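Local coordinates for protein restriction endonuclease AspBHI (Azoarcus sp., PDB 4OC8) that probably binds and cleaves modified DNA, as a modification-dependent restriction endonuclease found as a tetramer, at residues 311-323 against 340-354. Numbering follows the deposited sequence.
Sequences NAVGVKEVSRLIS and DRQAYQEVTDDGHPV
Ile322 lays its CD1 methyl over one face of the His352 imidazole, 3.8 Å from the ring centroid and offset toward the rim, a CH-pi contact; CG2 of the same isoleucine sits near CE1. CG1 stands anti to the carbonyl carbon (chi1 -62°), and the further bend at chi2 brings CD1 to both the imidazole and Val354 CG2, while the tip of Leu321 faces that of Val354, CD2 to CG1 3.7 Å. One turn earlier, Val318 splits its branches: CG1 packs on Val347 CG2 at 3.6 Å and CG2 turns to the methyl of Ala343. Helices 315-323 and 341-349 run in nearly the same direction, 31° apart, with axes 9.4 Å from each other at their closest; each is the helical link of a beta-alpha-beta crossover, the first joining parallel strands 294-305 and 330-335, the second 330-335 and 354-357, in the PD-(D/E)XK nuclease-like domain. Leu321 also touches strands 294-305 and 330-335, so the interface continues into the core beneath. Ala343 is the small residue at the close approach, its CB lying 3.7 Å from Gly314 C. On the outer side Val315 CG2 rests against the amide end of the extended Gln342 chain. Where both helices start, Asp340 N donates to Val313 O (3.1 Å, 162°), and Asp340 OD1 caps its own helix by accepting from Ala343 N at 2.9 Å. Without the carboxylate, an alanine here is likely to leave Ala343 N without its capping acceptor and open a gap beside Gly314 CA.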
loop_
_atom_site.group_PDB
_atom_site.type_symbol
_atom_site.label_atom_id
_atom_site.label_comp_id
_atom_site.label_asym_id
_atom_site.label_seq_id
_atom_site.Cartn_x
_atom_site.Cartn_y
_atom_site.Cartn_z
ATOM N N ASN A 311 31.403 1.002 0.151
ATOM C CA ASN A 311 31.106 -0.403 -0.106
ATOM C C ASN A 311 29.693 -0.579 -0.622
ATOM O O ASN A 311 28.728 -0.405 0.119
ATOM C CB ASN A 311 31.290 -1.229 1.165
ATOM C CG ASN A 311 32.673 -1.087 1.754
ATOM O OD1 ASN A 311 32.848 -0.500 2.821
ATOM N ND2 ASN A 311 33.668 -1.625 1.062
ATOM N N ALA A 312 29.577 -0.934 -1.894
ATOM C CA ALA A 312 28.279 -1.037 -2.545
ATOM C C ALA A 312 27.531 -2.293 -2.127
ATOM O O ALA A 312 28.131 -3.255 -1.652
ATOM C CB ALA A 312 28.454 -1.020 -4.053
ATOM N N VAL A 313 26.215 -2.280 -2.303
ATOM C CA VAL A 313 25.439 -3.504 -2.182
ATOM C C VAL A 313 25.401 -4.168 -3.551
ATOM O O VAL A 313 24.983 -3.564 -4.536
ATOM C CB VAL A 313 24.018 -3.238 -1.660
ATOM C CG1 VAL A 313 23.137 -4.458 -1.866
ATOM C CG2 VAL A 313 24.068 -2.856 -0.185
ATOM N N GLY A 314 25.864 -5.409 -3.615
ATOM C CA GLY A 314 26.023 -6.070 -4.893
ATOM C C GLY A 314 25.085 -7.231 -5.148
ATOM O O GLY A 314 24.117 -7.446 -4.420
ATOM N N VAL A 315 25.400 -7.985 -6.194
ATOM C CA VAL A 315 24.598 -9.115 -6.636
ATOM C C VAL A 315 24.363 -10.152 -5.533
ATOM O O VAL A 315 23.287 -10.737 -5.449
ATOM C CB VAL A 315 25.264 -9.790 -7.856
ATOM C CG1 VAL A 315 24.468 -11.002 -8.320
ATOM C CG2 VAL A 315 25.417 -8.784 -8.979
ATOM N N LYS A 316 25.367 -10.362 -4.686
ATOM C CA LYS A 316 25.311 -11.380 -3.637
ATOM C C LYS A 316 24.248 -11.051 -2.581
ATOM O O LYS A 316 23.311 -11.844 -2.325
ATOM C CB LYS A 316 26.694 -11.501 -2.994
ATOM C CG LYS A 316 26.879 -12.657 -2.024
ATOM C CD LYS A 316 28.327 -12.706 -1.526
ATOM C CE LYS A 316 28.566 -13.858 -0.554
ATOM N NZ LYS A 316 27.839 -13.689 0.735
ATOM N N GLU A 317 24.398 -9.869 -1.985
ATOM C CA GLU A 317 23.485 -9.382 -0.958
ATOM C C GLU A 317 22.049 -9.397 -1.447
ATOM O O GLU A 317 21.153 -9.883 -0.755
ATOM C CB GLU A 317 23.857 -7.961 -0.533
ATOM C CG GLU A 317 25.162 -7.846 0.233
ATOM C CD GLU A 317 26.373 -7.763 -0.673
ATOM O OE1 GLU A 317 26.225 -7.981 -1.896
ATOM O OE2 GLU A 317 27.475 -7.472 -0.156
ATOM N N VAL A 318 21.838 -8.865 -2.646
ATOM C CA VAL A 318 20.510 -8.830 -3.241
ATOM C C VAL A 318 19.982 -10.242 -3.477
ATOM O O VAL A 318 18.820 -10.522 -3.205
ATOM C CB VAL A 318 20.506 -8.039 -4.558
ATOM C CG1 VAL A 318 19.165 -8.166 -5.248
ATOM C CG2 VAL A 318 20.828 -6.580 -4.286
ATOM N N SER A 319 20.846 -11.130 -3.956
ATOM C CA SER A 319 20.467 -12.516 -4.220
ATOM C C SER A 319 19.987 -13.219 -2.955
ATOM O O SER A 319 19.106 -14.086 -3.018
ATOM C CB SER A 319 21.628 -13.294 -4.847
ATOM O OG SER A 319 21.212 -14.578 -5.279
ATOM N N ARG A 320 20.559 -12.852 -1.808
ATOM C CA ARG A 320 20.027 -13.369 -0.539
ATOM C C ARG A 320 18.531 -13.046 -0.374
ATOM O O ARG A 320 17.702 -13.939 -0.126
ATOM C CB ARG A 320 20.821 -12.842 0.661
ATOM C CG ARG A 320 20.409 -13.482 1.979
ATOM C CD ARG A 320 21.318 -13.083 3.134
ATOM N NE ARG A 320 21.033 -13.867 4.338
ATOM C CZ ARG A 320 20.189 -13.493 5.295
ATOM N NH1 ARG A 320 19.543 -12.341 5.199
ATOM N NH2 ARG A 320 19.989 -14.271 6.351
ATOM N N LEU A 321 18.194 -11.767 -0.530
ATOM C CA LEU A 321 16.814 -11.305 -0.416
ATOM C C LEU A 321 15.907 -11.939 -1.474
ATOM O O LEU A 321 14.775 -12.334 -1.183
ATOM C CB LEU A 321 16.761 -9.779 -0.512
ATOM C CG LEU A 321 15.372 -9.141 -0.565
ATOM C CD1 LEU A 321 14.566 -9.526 0.662
ATOM C CD2 LEU A 321 15.468 -7.620 -0.697
ATOM N N ILE A 322 16.416 -12.034 -2.698
ATOM C CA ILE A 322 15.678 -12.639 -3.796
ATOM C C ILE A 322 15.320 -14.075 -3.443
ATOM O O ILE A 322 14.190 -14.514 -3.656
ATOM C CB ILE A 322 16.496 -12.626 -5.104
ATOM C CG1 ILE A 322 16.802 -11.192 -5.528
ATOM C CG2 ILE A 322 15.743 -13.334 -6.216
ATOM C CD1 ILE A 322 15.573 -10.374 -5.801
ATOM N N SER A 323 16.285 -14.800 -2.888
ATOM C CA SER A 323 16.042 -16.178 -2.484
ATOM C C SER A 323 15.073 -16.232 -1.306
ATOM O O SER A 323 14.352 -17.215 -1.129
ATOM C CB SER A 323 17.350 -16.880 -2.122
ATOM O OG SER A 323 17.601 -16.785 -0.734
ATOM N N ASP A 340 25.013 -1.094 -6.364
ATOM C CA ASP A 340 25.806 -0.877 -7.578
ATOM C C ASP A 340 25.019 -1.080 -8.869
ATOM O O ASP A 340 23.883 -1.557 -8.846
ATOM C CB ASP A 340 27.105 -1.706 -7.585
ATOM C CG ASP A 340 26.874 -3.208 -7.782
ATOM O OD1 ASP A 340 25.779 -3.635 -8.208
ATOM O OD2 ASP A 340 27.824 -3.977 -7.516
ATOM N N ARG A 341 25.653 -0.740 -9.989
ATOM C CA ARG A 341 25.024 -0.809 -11.306
ATOM C C ARG A 341 24.505 -2.206 -11.654
ATOM O O ARG A 341 23.337 -2.362 -11.997
ATOM C CB ARG A 341 25.990 -0.303 -12.385
ATOM C CG ARG A 341 25.393 -0.205 -13.787
ATOM C CD ARG A 341 24.123 0.638 -13.802
ATOM N NE ARG A 341 24.365 2.019 -13.390
ATOM C CZ ARG A 341 24.501 3.040 -14.231
ATOM N NH1 ARG A 341 24.418 2.836 -15.540
ATOM N NH2 ARG A 341 24.717 4.264 -13.764
ATOM N N GLN A 342 25.363 -3.216 -11.555
ATOM C CA GLN A 342 24.981 -4.578 -11.923
ATOM C C GLN A 342 23.743 -5.084 -11.173
ATOM O O GLN A 342 22.820 -5.628 -11.782
ATOM C CB GLN A 342 26.151 -5.543 -11.725
ATOM C CG GLN A 342 25.873 -6.963 -12.214
ATOM C CD GLN A 342 27.029 -7.918 -11.950
ATOM O OE1 GLN A 342 28.056 -7.533 -11.386
ATOM N NE2 GLN A 342 26.861 -9.176 -12.356
ATOM N N ALA A 343 23.720 -4.890 -9.857
ATOM C CA ALA A 343 22.622 -5.386 -9.027
ATOM C C ALA A 343 21.303 -4.662 -9.305
ATOM O O ALA A 343 20.248 -5.295 -9.415
ATOM C CB ALA A 343 22.986 -5.291 -7.550
ATOM N N TYR A 344 21.374 -3.336 -9.411
ATOM C CA TYR A 344 20.214 -2.515 -9.733
ATOM C C TYR A 344 19.642 -2.943 -11.075
ATOM O O TYR A 344 18.439 -3.179 -11.207
ATOM C CB TYR A 344 20.617 -1.041 -9.799
ATOM C CG TYR A 344 19.587 -0.079 -9.245
ATOM C CD1 TYR A 344 18.241 -0.200 -9.568
ATOM C CD2 TYR A 344 19.964 0.946 -8.389
ATOM C CE1 TYR A 344 17.301 0.684 -9.052
ATOM C CE2 TYR A 344 19.034 1.829 -7.868
ATOM C CZ TYR A 344 17.706 1.697 -8.200
ATOM O OH TYR A 344 16.788 2.582 -7.676
ATOM N N GLN A 345 20.525 -3.048 -12.064
ATOM C CA GLN A 345 20.151 -3.449 -13.413
ATOM C C GLN A 345 19.470 -4.810 -13.396
ATOM O O GLN A 345 18.432 -4.997 -14.028
ATOM C CB GLN A 345 21.383 -3.491 -14.322
ATOM C CG GLN A 345 21.070 -3.520 -15.813
ATOM C CD GLN A 345 20.659 -2.158 -16.358
ATOM O OE1 GLN A 345 21.342 -1.153 -16.136
ATOM N NE2 GLN A 345 19.539 -2.119 -17.077
ATOM N N GLU A 346 20.052 -5.755 -12.664
ATOM C CA GLU A 346 19.489 -7.097 -12.563
ATOM C C GLU A 346 18.085 -7.046 -11.970
ATOM O O GLU A 346 17.155 -7.677 -12.483
ATOM C CB GLU A 346 20.400 -7.994 -11.723
ATOM C CG GLU A 346 19.855 -9.394 -11.470
ATOM C CD GLU A 346 20.917 -10.348 -10.944
ATOM O OE1 GLU A 346 21.984 -10.459 -11.587
ATOM O OE2 GLU A 346 20.687 -10.981 -9.890
ATOM N N VAL A 347 17.936 -6.270 -10.901
ATOM C CA VAL A 347 16.655 -6.159 -10.206
ATOM C C VAL A 347 15.555 -5.526 -11.064
ATOM O O VAL A 347 14.439 -6.047 -11.125
ATOM C CB VAL A 347 16.802 -5.401 -8.867
ATOM C CG1 VAL A 347 15.444 -5.009 -8.309
ATOM C CG2 VAL A 347 17.557 -6.254 -7.874
ATOM N N THR A 348 15.862 -4.416 -11.730
ATOM C CA THR A 348 14.862 -3.755 -12.571
ATOM C C THR A 348 14.537 -4.575 -13.819
ATOM O O THR A 348 13.377 -4.668 -14.224
ATOM C CB THR A 348 15.274 -2.316 -12.982
ATOM O OG1 THR A 348 16.417 -2.362 -13.843
ATOM C CG2 THR A 348 15.589 -1.468 -11.754
ATOM N N ASP A 349 15.557 -5.179 -14.420
ATOM C CA ASP A 349 15.365 -5.953 -15.642
ATOM C C ASP A 349 14.589 -7.250 -15.411
ATOM O O ASP A 349 13.628 -7.531 -16.123
ATOM C CB ASP A 349 16.704 -6.241 -16.331
ATOM C CG ASP A 349 17.285 -5.014 -17.021
ATOM O OD1 ASP A 349 16.884 -3.879 -16.677
ATOM O OD2 ASP A 349 18.148 -5.186 -17.909
ATOM N N ASP A 350 14.989 -8.037 -14.419
ATOM C CA ASP A 350 14.303 -9.306 -14.174
ATOM C C ASP A 350 12.933 -9.115 -13.519
ATOM O O ASP A 350 12.197 -10.081 -13.312
ATOM C CB ASP A 350 15.170 -10.248 -13.336
ATOM C CG ASP A 350 16.563 -10.412 -13.902
ATOM O OD1 ASP A 350 16.781 -10.015 -15.069
ATOM O OD2 ASP A 350 17.439 -10.937 -13.182
ATOM N N GLY A 351 12.600 -7.871 -13.192
ATOM C CA GLY A 351 11.299 -7.546 -12.635
ATOM C C GLY A 351 11.050 -8.059 -11.226
ATOM O O GLY A 351 9.904 -8.308 -10.850
ATOM N N HIS A 352 12.118 -8.213 -10.446
ATOM C CA HIS A 352 11.996 -8.624 -9.051
ATOM C C HIS A 352 11.235 -7.587 -8.228
ATOM O O HIS A 352 11.513 -6.389 -8.315
ATOM C CB HIS A 352 13.379 -8.838 -8.438
ATOM C CG HIS A 352 14.146 -9.963 -9.051
ATOM N ND1 HIS A 352 13.836 -11.289 -8.816
ATOM C CD2 HIS A 352 15.211 -9.970 -9.885
ATOM C CE1 HIS A 352 14.675 -12.057 -9.482
ATOM N NE2 HIS A 352 15.522 -11.283 -10.140
ATOM N N PRO A 353 10.268 -8.044 -7.423
ATOM C CA PRO A 353 9.506 -7.130 -6.568
ATOM C C PRO A 353 10.312 -6.705 -5.343
ATOM O O PRO A 353 9.948 -7.045 -4.219
ATOM C CB PRO A 353 8.293 -7.971 -6.154
ATOM C CG PRO A 353 8.764 -9.368 -6.224
ATOM C CD PRO A 353 9.775 -9.429 -7.336
ATOM N N VAL A 354 11.394 -5.964 -5.560
ATOM C CA VAL A 354 12.282 -5.574 -4.467
ATOM C C VAL A 354 12.432 -4.064 -4.356
ATOM O O VAL A 354 12.892 -3.414 -5.290
ATOM C CB VAL A 354 13.681 -6.198 -4.636
ATOM C CG1 VAL A 354 14.675 -5.541 -3.698
ATOM C CG2 VAL A 354 13.627 -7.688 -4.392
#